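Local coordinates for protein putative thiol-disulfide oxidoreductase (Bacteroides vulgatus, PDB 4GRF) that probably acts as a thiol-disulfide oxidoreductase through its C-terminal thioredoxin domain, the part present here, which binds glutathione covalently, at residues P10-I15 with K99-S104; V22-N25 with Y31-V34; I114-D117 with K121-A124. All blocks are in the same frame, centred on the assembly; numbering follows the deposited sequence. Where two conformers were deposited one is given.

Interaction 1 of 3, residues P10-I15 with K99-S104; sequences PAITGI and KDVLES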
loop_
_atom_site.group_PDB
_atom_site.type_symbol
_atom_site.label_atom_id
_atom_site.label_comp_id
_atom_site.label_asym_id
_atom_site.label_seq_id
_atom_site.Cartn_x
_atom_site.Cartn_y
_atom_site.Cartn_z
ATOM N N PRO A 10 12.094 -1.549 -2.586
ATOM C CA PRO A 10 12.395 -2.976 -2.520
ATOM C C PRO A 10 11.236 -3.897 -2.897
ATOM O O PRO A 10 10.049 -3.520 -2.832
ATOM C CB PRO A 10 12.803 -3.180 -1.062
ATOM C CG PRO A 10 13.293 -1.863 -0.624
ATOM C CD PRO A 10 12.415 -0.871 -1.321
ATOM N N ALA A 11 11.594 -5.101 -3.315
ATOM C CA ALA A 11 10.602 -6.071 -3.733
ATOM C C ALA A 11 9.604 -6.394 -2.608
ATOM O O ALA A 11 9.943 -6.434 -1.428
ATOM C CB ALA A 11 11.287 -7.334 -4.237
ATOM N N ILE A 12 8.354 -6.622 -3.011
ATOM C CA ILE A 12 7.298 -7.076 -2.122
ATOM C C ILE A 12 6.444 -8.086 -2.892
ATOM O O ILE A 12 6.058 -7.826 -4.046
ATOM C CB ILE A 12 6.341 -5.935 -1.686
ATOM C CG1 ILE A 12 7.071 -4.727 -1.092
ATOM C CG2 ILE A 12 5.320 -6.445 -0.666
ATOM C CD1 ILE A 12 6.141 -3.548 -0.876
ATOM N N THR A 13 6.147 -9.227 -2.265
ATOM C CA THR A 13 5.178 -10.162 -2.794
ATOM C C THR A 13 4.319 -10.644 -1.646
ATOM O O THR A 13 4.831 -10.893 -0.554
ATOM C CB THR A 13 5.831 -11.393 -3.447
ATOM O OG1 THR A 13 6.833 -10.973 -4.379
ATOM C CG2 THR A 13 4.792 -12.203 -4.194
ATOM N N GLY A 14 3.022 -10.735 -1.889
ATOM C CA GLY A 14 2.091 -11.340 -0.947
ATOM C C GLY A 14 1.004 -12.064 -1.726
ATOM O O GLY A 14 0.989 -12.044 -2.965
ATOM N N ILE A 15 0.092 -12.708 -0.990
ATOM C CA ILE A 15 -1.039 -13.400 -1.575
ATOM C C ILE A 15 -2.294 -12.528 -1.505
ATOM O O ILE A 15 -2.619 -11.975 -0.450
ATOM C CB ILE A 15 -1.279 -14.758 -0.863
ATOM C CG1 ILE A 15 0.019 -15.570 -0.775
ATOM C CG2 ILE A 15 -2.389 -15.538 -1.555
ATOM C CD1 ILE A 15 0.682 -15.867 -2.105
ATOM N N LYS A 99 9.312 -9.872 8.362
ATOM C CA LYS A 99 10.466 -9.177 8.894
ATOM C C LYS A 99 11.344 -8.616 7.767
ATOM O O LYS A 99 11.799 -7.481 7.849
ATOM C CB LYS A 99 11.278 -10.111 9.796
ATOM C CG LYS A 99 12.321 -9.400 10.644
ATOM C CD LYS A 99 13.045 -10.371 11.562
ATOM C CE LYS A 99 14.194 -9.692 12.287
ATOM N NZ LYS A 99 15.047 -10.673 13.010
ATOM N N ASP A 100 11.556 -9.399 6.718
ATOM C CA ASP A 100 12.397 -8.959 5.598
ATOM C C ASP A 100 11.835 -7.710 4.910
ATOM O O ASP A 100 12.573 -6.797 4.562
ATOM C CB ASP A 100 12.549 -10.066 4.562
ATOM C CG ASP A 100 13.320 -11.252 5.095
ATOM O OD1 ASP A 100 14.267 -11.039 5.889
ATOM O OD2 ASP A 100 12.972 -12.393 4.724
ATOM N N VAL A 101 10.522 -7.687 4.702
ATOM C CA VAL A 101 9.886 -6.546 4.055
ATOM C C VAL A 101 9.986 -5.304 4.928
ATOM O O VAL A 101 10.378 -4.233 4.451
ATOM C CB VAL A 101 8.412 -6.862 3.686
ATOM C CG1 VAL A 101 7.697 -5.606 3.221
ATOM C CG2 VAL A 101 8.383 -7.916 2.592
ATOM N N LEU A 102 9.601 -5.414 6.202
ATOM C CA LEU A 102 9.691 -4.282 7.104
ATOM C C LEU A 102 11.105 -3.747 7.222
ATOM O O LEU A 102 11.306 -2.539 7.251
ATOM C CB LEU A 102 9.171 -4.631 8.485
ATOM C CG LEU A 102 7.683 -4.993 8.492
ATOM C CD1 LEU A 102 7.246 -5.335 9.898
ATOM C CD2 LEU A 102 6.835 -3.856 7.932
ATOM N N GLU A 103 12.085 -4.635 7.317
ATOM C CA GLU A 103 13.460 -4.177 7.411
ATOM C C GLU A 103 13.885 -3.483 6.120
ATOM O O GLU A 103 14.495 -2.424 6.160
ATOM C CB GLU A 103 14.386 -5.335 7.735
ATOM C CG GLU A 103 14.235 -5.825 9.165
ATOM C CD GLU A 103 15.147 -6.995 9.469
ATOM O OE1 GLU A 103 15.933 -7.373 8.573
ATOM O OE2 GLU A 103 15.071 -7.533 10.596
ATOM N N SER A 104 13.519 -4.054 4.979
ATOM C CA SER A 104 13.937 -3.500 3.694
ATOM C C SER A 104 13.380 -2.090 3.455
ATOM O O SER A 104 14.012 -1.290 2.785
ATOM C CB SER A 104 13.563 -4.448 2.543
ATOM O OG SER A 104 12.192 -4.369 2.208
HETATM O O HOH W 1 11.987 -6.503 0.330
#

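Interaction 2 of 3, residues V22-N25 with Y31-V34; sequences VSLN and YVLV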
loop_
_atom_site.group_PDB
_atom_site.type_symbol
_atom_site.label_atom_id
_atom_site.label_comp_id
_atom_site.label_asym_id
_atom_site.label_seq_id
_atom_site.Cartn_x
_atom_site.Cartn_y
_atom_site.Cartn_z
ATOM N N VAL A 22 0.974 -11.676 -5.844
ATOM C CA VAL A 22 0.984 -10.397 -6.537
ATOM C C VAL A 22 2.090 -9.565 -5.900
ATOM O O VAL A 22 2.167 -9.457 -4.668
ATOM C CB VAL A 22 -0.363 -9.660 -6.399
ATOM C CG1 VAL A 22 -0.294 -8.299 -7.085
ATOM C CG2 VAL A 22 -1.487 -10.485 -7.013
ATOM N N SER A 23 2.965 -9.039 -6.751
ATOM C CA SER A 23 4.153 -8.305 -6.335
ATOM C C SER A 23 4.061 -6.831 -6.712
ATOM O O SER A 23 3.359 -6.471 -7.628
ATOM C CB SER A 23 5.376 -8.852 -7.055
ATOM O OG SER A 23 5.307 -8.510 -8.421
ATOM N N LEU A 24 4.819 -6.004 -6.019
ATOM C CA LEU A 24 4.885 -4.585 -6.341
ATOM C C LEU A 24 5.322 -4.396 -7.799
ATOM O O LEU A 24 4.809 -3.529 -8.504
ATOM C CB LEU A 24 5.842 -3.876 -5.391
ATOM C CG LEU A 24 6.050 -2.381 -5.674
ATOM C CD1 LEU A 24 4.742 -1.596 -5.674
ATOM C CD2 LEU A 24 7.052 -1.822 -4.676
ATOM N N ASN A 25 6.251 -5.231 -8.253
ATOM C CA ASN A 25 6.765 -5.158 -9.641
ATOM C C ASN A 25 5.666 -5.347 -10.692
ATOM O O ASN A 25 5.780 -4.866 -11.823
ATOM C CB ASN A 25 7.871 -6.206 -9.818
ATOM C CG ASN A 25 8.505 -6.172 -11.202
ATOM O OD1 ASN A 25 9.090 -5.157 -11.603
ATOM N ND2 ASN A 25 8.392 -7.282 -11.941
ATOM N N TYR A 31 1.743 4.633 -11.238
ATOM C CA TYR A 31 1.978 5.135 -9.901
ATOM C C TYR A 31 1.237 4.198 -8.955
ATOM O O TYR A 31 0.114 3.795 -9.230
ATOM C CB TYR A 31 1.462 6.564 -9.754
ATOM C CG TYR A 31 2.405 7.576 -10.327
ATOM C CD1 TYR A 31 3.480 8.044 -9.592
ATOM C CD2 TYR A 31 2.193 8.105 -11.590
ATOM C CE1 TYR A 31 4.349 8.994 -10.112
ATOM C CE2 TYR A 31 3.057 9.043 -12.117
ATOM C CZ TYR A 31 4.136 9.475 -11.387
ATOM O OH TYR A 31 4.992 10.408 -11.934
ATOM N N VAL A 32 1.888 3.857 -7.844
ATOM C CA VAL A 32 1.307 2.955 -6.873
ATOM C C VAL A 32 1.462 3.556 -5.491
ATOM O O VAL A 32 2.571 3.843 -5.068
ATOM C CB VAL A 32 2.056 1.604 -6.859
ATOM C CG1 VAL A 32 1.278 0.597 -6.010
ATOM C CG2 VAL A 32 2.259 1.070 -8.266
ATOM N N LEU A 33 0.353 3.721 -4.787
ATOM C CA LEU A 33 0.402 4.006 -3.382
ATOM C C LEU A 33 0.546 2.661 -2.703
ATOM O O LEU A 33 -0.262 1.752 -2.933
ATOM C CB LEU A 33 -0.902 4.666 -2.938
ATOM C CG LEU A 33 -0.943 5.682 -1.800
ATOM C CD1 LEU A 33 0.019 6.854 -1.987
ATOM C CD2 LEU A 33 -2.364 6.219 -1.730
ATOM N N VAL A 34 1.596 2.516 -1.912
ATOM C CA VAL A 34 1.799 1.307 -1.139
ATOM C C VAL A 34 1.429 1.603 0.323
ATOM O O VAL A 34 1.975 2.532 0.938
ATOM C CB VAL A 34 3.241 0.820 -1.259
ATOM C CG1 VAL A 34 3.422 -0.494 -0.516
ATOM C CG2 VAL A 34 3.609 0.648 -2.720
#

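Interaction 3 of 3, residues I114-D117 with K121-A124; sequences ILVD and KIVA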
loop_
_atom_site.group_PDB
_atom_site.type_symbol
_atom_site.label_atom_id
_atom_site.label_comp_id
_atom_site.label_asym_id
_atom_site.label_seq_id
_atom_site.Cartn_x
_atom_site.Cartn_y
_atom_site.Cartn_z
ATOM N N ILE A 114 3.368 5.213 1.167
ATOM C CA ILE A 114 4.326 5.830 0.270
ATOM C C ILE A 114 3.789 5.808 -1.165
ATOM O O ILE A 114 2.888 5.050 -1.475
ATOM C CB ILE A 114 5.687 5.120 0.304
ATOM C CG1 ILE A 114 5.547 3.648 -0.121
ATOM C CG2 ILE A 114 6.288 5.203 1.708
ATOM C CD1 ILE A 114 6.861 2.916 -0.242
ATOM N N LEU A 115 4.362 6.643 -2.027
ATOM C CA LEU A 115 4.002 6.695 -3.435
ATOM C C LEU A 115 5.204 6.271 -4.247
ATOM O O LEU A 115 6.302 6.824 -4.077
ATOM C CB LEU A 115 3.569 8.097 -3.881
ATOM C CG LEU A 115 3.050 8.180 -5.332
ATOM C CD1 LEU A 115 1.866 7.247 -5.584
ATOM C CD2 LEU A 115 2.710 9.616 -5.702
ATOM N N VAL A 116 4.995 5.248 -5.065
ATOM C CA VAL A 116 6.013 4.712 -5.969
ATOM C C VAL A 116 5.691 5.108 -7.421
ATOM O O VAL A 116 4.552 5.023 -7.859
ATOM C CB VAL A 116 6.090 3.183 -5.818
ATOM C CG1 VAL A 116 7.099 2.588 -6.794
ATOM C CG2 VAL A 116 6.432 2.817 -4.376
ATOM N N ASP A 117 6.712 5.539 -8.168
ATOM C CA ASP A 117 6.487 5.969 -9.557
ATOM C C ASP A 117 6.494 4.776 -10.528
ATOM O O ASP A 117 6.709 3.631 -10.135
ATOM C CB ASP A 117 7.453 7.121 -9.935
ATOM C CG ASP A 117 8.889 6.664 -10.188
ATOM O OD1 ASP A 117 9.137 5.450 -10.255
ATOM O OD2 ASP A 117 9.780 7.546 -10.339
ATOM N N LYS A 121 10.560 3.866 -8.281
ATOM C CA LYS A 121 11.211 4.760 -7.350
ATOM C C LYS A 121 10.225 5.372 -6.357
ATOM O O LYS A 121 9.111 5.752 -6.722
ATOM C CB LYS A 121 11.891 5.881 -8.135
ATOM C CG LYS A 121 12.978 6.629 -7.379
ATOM C CD LYS A 121 13.717 7.591 -8.305
ATOM C CE LYS A 121 12.818 8.744 -8.712
ATOM N NZ LYS A 121 13.543 9.798 -9.474
ATOM N N ILE A 122 10.637 5.483 -5.102
ATOM C CA ILE A 122 9.793 6.113 -4.092
ATOM C C ILE A 122 9.839 7.628 -4.269
ATOM O O ILE A 122 10.908 8.238 -4.170
ATOM C CB ILE A 122 10.237 5.723 -2.675
ATOM C CG1 ILE A 122 10.144 4.206 -2.521
ATOM C CG2 ILE A 122 9.389 6.419 -1.628
ATOM C CD1 ILE A 122 10.718 3.670 -1.235
ATOM N N VAL A 123 8.693 8.244 -4.524
ATOM C CA VAL A 123 8.686 9.681 -4.808
ATOM C C VAL A 123 8.013 10.520 -3.740
ATOM O O VAL A 123 8.116 11.742 -3.761
ATOM C CB VAL A 123 8.094 9.999 -6.205
ATOM C CG1 VAL A 123 8.988 9.425 -7.296
ATOM C CG2 VAL A 123 6.664 9.498 -6.339
ATOM N N ALA A 124 7.320 9.864 -2.814
ATOM C CA ALA A 124 6.700 10.540 -1.687
ATOM C C ALA A 124 6.450 9.574 -0.546
ATOM O O ALA A 124 6.257 8.365 -0.740
ATOM C CB ALA A 124 5.396 11.206 -2.114
#

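Interaction 1 of 3, residues P10-I15 with K99-S104
P10 lays the CB and CG atoms of its ring against the end of the helix that holds S104, with P10 CB 3.5 Å from S104 OG and P10 CG 3.5 Å from S104 O. The ring meets both the hydroxyl and the backbone carbonyl of the same residue. S104 OG sits between its own backbone N and carbonyl carbon (chi1 78°), which folds it back along the helix to donate to V101 O at 2.9 Å. The donor lies 25° out of that carbonyl's plane. The hydroxyl also accepts a hydrogen bond from a water that donates its other hydrogen to A11 O, so a water bridge ties loop to helix beside the proline.

In this thioredoxin-type domain the segment 10-15 passes from loop into the short strand 13-15, and the last turn of helix 95-104 packs beside it. Deeper in, I12 CG1 faces V101 CG1 at 4.4 Å, a loose apolar approach; both side chains also touch F36 of the strand 31-37. Without the S104 hydroxyl, as with an alanine here, the bridging water would probably lose its helix-side acceptor and V101 O the bond from OG. The hydroxyl of Y105, just past the helix, donates to P10 O.

Interaction 2 of 3, residues V22-N25 with Y31-V34
L24 meets V32 and V34 in a purely apolar, buried contact between the short 3-10 turn that follows strand 21-23 and the strand 31-37, the middle strand of the thioredoxin-type mixed sheet. A single methyl does the touching from the turn. L24 CD1 lies 3.9 Å from V34 CG2 and 4.1 Å from V32 CG1, so one branch of the leucine rests against two valines that are two residues apart and point to the same face of the strand.

The torsions account for this reach. The leucine holds CG anti to the backbone N (chi1 177°), which stretches the side chain away from the turn, and the two valines each offer a different methyl: CG1 from V32 and CG2 from V34. The leucine runs obliquely over V32 and at about a right angle to V34. With the backbones well separated, the nearest CA atoms being L24 CA and V32 CA at 8.4 Å, the side chains alone span the gap. L33 between the valines points to the other face.

Y66 of strand 63-69 touches both L24 and V32, while V34 also packs on I114 and V116 of strand 112-116. On the far face of the strand, L33 leans on L132 and V136 of helix 129-140, which places the valines and the leucine on the side of the sheet away from that helix.

Interaction 3 of 3, residues I114-D117 with K121-A124
D117 and K121 close the turn of a beta hairpin whose strands, 112-116 and 122-124, form one margin of the thioredoxin-type sheet, and a classic beta bulge interrupts their pairing: V123 and A124 both stand opposite L115.

Backbone bonds define the bulge. L115 O accepts V123 N at 2.8 Å, almost straight out from the carbonyl, and also a weak bond from A124 N at 3.4 Å. In return L115 N donates to A124 O (2.9 Å), while D117 N reaches K121 O nearer the turn. V116 and I122 make a non-hydrogen-bonded pair between these. The short axes of the antiparallel strands make 130°, so they are splayed away from the ideal 180°.

Apolar contacts line both faces. I114 and I122 meet through their CD1 methyls at 4.1 Å, crossing obliquely on the face shared with V116. On the other face L115 CB lies against A124 CB. V123, the extra residue of the bulge, brings CG2 to 4.0 Å from L115 CG; F139 of helix 129-140 packs on both L115 and V123.

Polar side-chain contacts belong to D117. Its carboxylate swings back between N and the carbonyl carbon (chi1 75°), over the turn, where OD1 also binds E119 N. K121 NZ stays 4.5 Å from D117 OD2, beyond a salt bridge, but K121 N donates to D117 OD1 at 2.9 Å from above the carboxylate plane.

Overall arrangement
Interactions 2 and 3 are buried and adjoin in the mixed sheet through neighbouring strands 31-37 and 112-116: V32 O accepts V116 N, V34 N donates to I114 O. Interaction 1, partly buried, shares the antiparallel sheet with interaction 2 through I12 O to L24 N and G14 O to V22 N. Interactions 1 and 3 do not touch. Chemistry differs with place: a water bridge and proline ring carbons against a serine, beside one long apolar approach, in interaction 1; methyl groups alone in interaction 2; a backbone ladder and polar turn with apolar side chains on both faces in interaction 3. Glutathione lies about 7 Å from the P10 side chain and about 9 Å from that of I122.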